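Local atomic coordinates of hypothetical protein APE0754 (Aeropyrum pernix, PDB entry 1TUA), a protein that is of unknown function but contains K Homology domains and so probably binds RNA. Residues A[79-84]-A[126-131]. Numbering follows the deposited sequence.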
loop_
_atom_site.group_PDB
_atom_site.type_symbol
_atom_site.label_atom_id
_atom_site.label_comp_id
_atom_site.label_asym_id
_atom_site.label_seq_id
_atom_site.Cartn_x
_atom_site.Cartn_y
_atom_site.Cartn_z
ATOM N N ALA A 79 3.098 1.189 7.041
ATOM C CA ALA A 79 1.691 1.493 6.768
ATOM C C ALA A 79 1.283 2.896 7.232
ATOM O O ALA A 79 0.435 3.530 6.608
ATOM C CB ALA A 79 0.793 0.445 7.431
ATOM N N PHE A 80 1.878 3.379 8.322
ATOM C CA PHE A 80 1.551 4.710 8.845
ATOM C C PHE A 80 1.794 5.822 7.830
ATOM O O PHE A 80 1.280 6.933 7.972
ATOM C CB PHE A 80 2.349 5.011 10.119
ATOM C CG PHE A 80 1.944 4.180 11.305
ATOM C CD1 PHE A 80 0.622 3.786 11.486
ATOM C CD2 PHE A 80 2.885 3.826 12.273
ATOM C CE1 PHE A 80 0.233 3.053 12.616
ATOM C CE2 PHE A 80 2.507 3.093 13.407
ATOM C CZ PHE A 80 1.176 2.708 13.576
ATOM N N ARG A 81 2.581 5.521 6.802
ATOM C CA ARG A 81 2.863 6.500 5.759
ATOM C C ARG A 81 1.561 6.947 5.100
ATOM O O ARG A 81 1.465 8.059 4.586
ATOM C CB ARG A 81 3.799 5.893 4.708
ATOM C CG ARG A 81 4.038 6.779 3.486
ATOM C CD ARG A 81 5.113 6.190 2.590
ATOM N NE ARG A 81 5.255 6.940 1.346
ATOM C CZ ARG A 81 6.257 6.775 0.486
ATOM N NH1 ARG A 81 7.207 5.885 0.739
ATOM N NH2 ARG A 81 6.304 7.499 -0.626
ATOM N N LEU A 82 0.560 6.074 5.126
ATOM C CA LEU A 82 -0.734 6.370 4.528
ATOM C C LEU A 82 -1.497 7.474 5.252
ATOM O O LEU A 82 -2.515 7.959 4.753
ATOM C CB LEU A 82 -1.577 5.089 4.446
ATOM C CG LEU A 82 -1.090 4.125 3.350
ATOM C CD1 LEU A 82 -1.667 2.736 3.562
ATOM C CD2 LEU A 82 -1.477 4.669 1.987
ATOM N N LEU A 83 -1.003 7.870 6.423
ATOM C CA LEU A 83 -1.631 8.941 7.187
ATOM C C LEU A 83 -1.149 10.278 6.644
ATOM O O LEU A 83 -1.718 11.325 6.942
ATOM C CB LEU A 83 -1.264 8.842 8.674
ATOM C CG LEU A 83 -1.861 7.676 9.467
ATOM C CD1 LEU A 83 -1.495 7.835 10.932
ATOM C CD2 LEU A 83 -3.382 7.650 9.305
ATOM N N GLU A 84 -0.090 10.235 5.848
ATOM C CA GLU A 84 0.475 11.442 5.273
ATOM C C GLU A 84 -0.315 11.977 4.095
ATOM O O GLU A 84 -1.026 11.249 3.397
ATOM C CB GLU A 84 1.919 11.195 4.844
ATOM C CG GLU A 84 2.869 11.038 6.002
ATOM C CD GLU A 84 4.198 10.472 5.568
ATOM O OE1 GLU A 84 4.684 10.858 4.478
ATOM O OE2 GLU A 84 4.759 9.647 6.321
ATOM N N MET A 126 13.300 3.988 -7.551
ATOM C CA MET A 126 12.985 4.788 -8.727
ATOM C C MET A 126 11.693 5.586 -8.565
ATOM O O MET A 126 11.583 6.704 -9.063
ATOM C CB MET A 126 12.880 3.889 -9.966
ATOM C CG MET A 126 14.199 3.234 -10.388
ATOM S SD MET A 126 14.118 2.370 -11.995
ATOM C CE MET A 126 13.598 3.638 -12.976
ATOM N N THR A 127 10.724 5.021 -7.851
ATOM C CA THR A 127 9.430 5.673 -7.668
ATOM C C THR A 127 9.214 6.280 -6.289
ATOM O O THR A 127 8.211 6.954 -6.062
ATOM C CB THR A 127 8.280 4.679 -7.920
ATOM O OG1 THR A 127 8.372 3.603 -6.979
ATOM C CG2 THR A 127 8.361 4.110 -9.323
ATOM N N ASP A 128 10.149 6.040 -5.377
ATOM C CA ASP A 128 10.039 6.541 -4.011
ATOM C C ASP A 128 8.730 6.062 -3.388
ATOM O O ASP A 128 7.938 6.856 -2.883
ATOM C CB ASP A 128 10.109 8.071 -3.984
ATOM C CG ASP A 128 10.160 8.624 -2.572
ATOM O OD1 ASP A 128 10.823 8.001 -1.714
ATOM O OD2 ASP A 128 9.548 9.686 -2.323
ATOM N N THR A 129 8.511 4.751 -3.447
ATOM C CA THR A 129 7.322 4.122 -2.875
ATOM C C THR A 129 7.740 2.950 -1.978
ATOM O O THR A 129 8.891 2.507 -2.016
ATOM C CB THR A 129 6.412 3.527 -3.966
ATOM O OG1 THR A 129 7.142 2.519 -4.679
ATOM C CG2 THR A 129 5.945 4.599 -4.937
ATOM N N TYR A 130 6.807 2.471 -1.158
ATOM C CA TYR A 130 7.055 1.302 -0.321
ATOM C C TYR A 130 6.294 0.204 -1.054
ATOM O O TYR A 130 5.152 0.409 -1.453
ATOM C CB TYR A 130 6.453 1.441 1.083
ATOM C CG TYR A 130 7.150 2.407 2.017
ATOM C CD1 TYR A 130 8.464 2.822 1.788
ATOM C CD2 TYR A 130 6.499 2.880 3.153
ATOM C CE1 TYR A 130 9.108 3.685 2.672
ATOM C CE2 TYR A 130 7.134 3.738 4.040
ATOM C CZ TYR A 130 8.435 4.136 3.797
ATOM O OH TYR A 130 9.064 4.978 4.689
ATOM N N ILE A 131 6.923 -0.946 -1.242
ATOM C CA ILE A 131 6.278 -2.053 -1.937
ATOM C C ILE A 131 6.376 -3.334 -1.113
ATOM O O ILE A 131 7.459 -3.709 -0.659
ATOM C CB ILE A 131 6.931 -2.294 -3.336
ATOM C CG1 ILE A 131 6.721 -1.064 -4.226
ATOM C CG2 ILE A 131 6.335 -3.535 -3.997
ATOM C CD1 ILE A 131 7.425 -1.129 -5.580
HETATM O O HOH W 1 9.760 5.983 -0.307
#
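Arg81 reaches across to Tyr130 and sets its guanidinium over one face of the phenol ring. Arg81 CZ lies 4.5 Å from the Tyr130 ring centroid and almost exactly on the ring normal, a cation-pi contact in which the two planes are nearly perpendicular, 83° apart. NH1 points down at the ring centre, while Arg81 CD packs 3.5 Å from Tyr130 CE2 on the same face. With CG anti to the backbone N (chi1 174°) and the chain extended as far as NE, Arg81 NH2 can donate to Asp128 O at 2.9 Å, fairly straight (158° at the hydrogen) and close to the guanidinium plane. Asp128 OD1 takes a hydrogen bond from a water that in turn accepts one from NH1. Gln87 OE1 receives NE and so helps fix the guanidinium's rotation. Cutting Arg81 back to an alanine is likely to leave Asp128 O and Gln87 OE1 without this donor and the Tyr130 ring without this cation over one face. The contact ties the 3-10 turn 80-83, whose Leu82 and Leu83 pack on helix 57-72, to the end of helix 118-127 and to edge strand 130-133, where Tyr130 pairs with Ile141, and so probably couples the two KH-like parts.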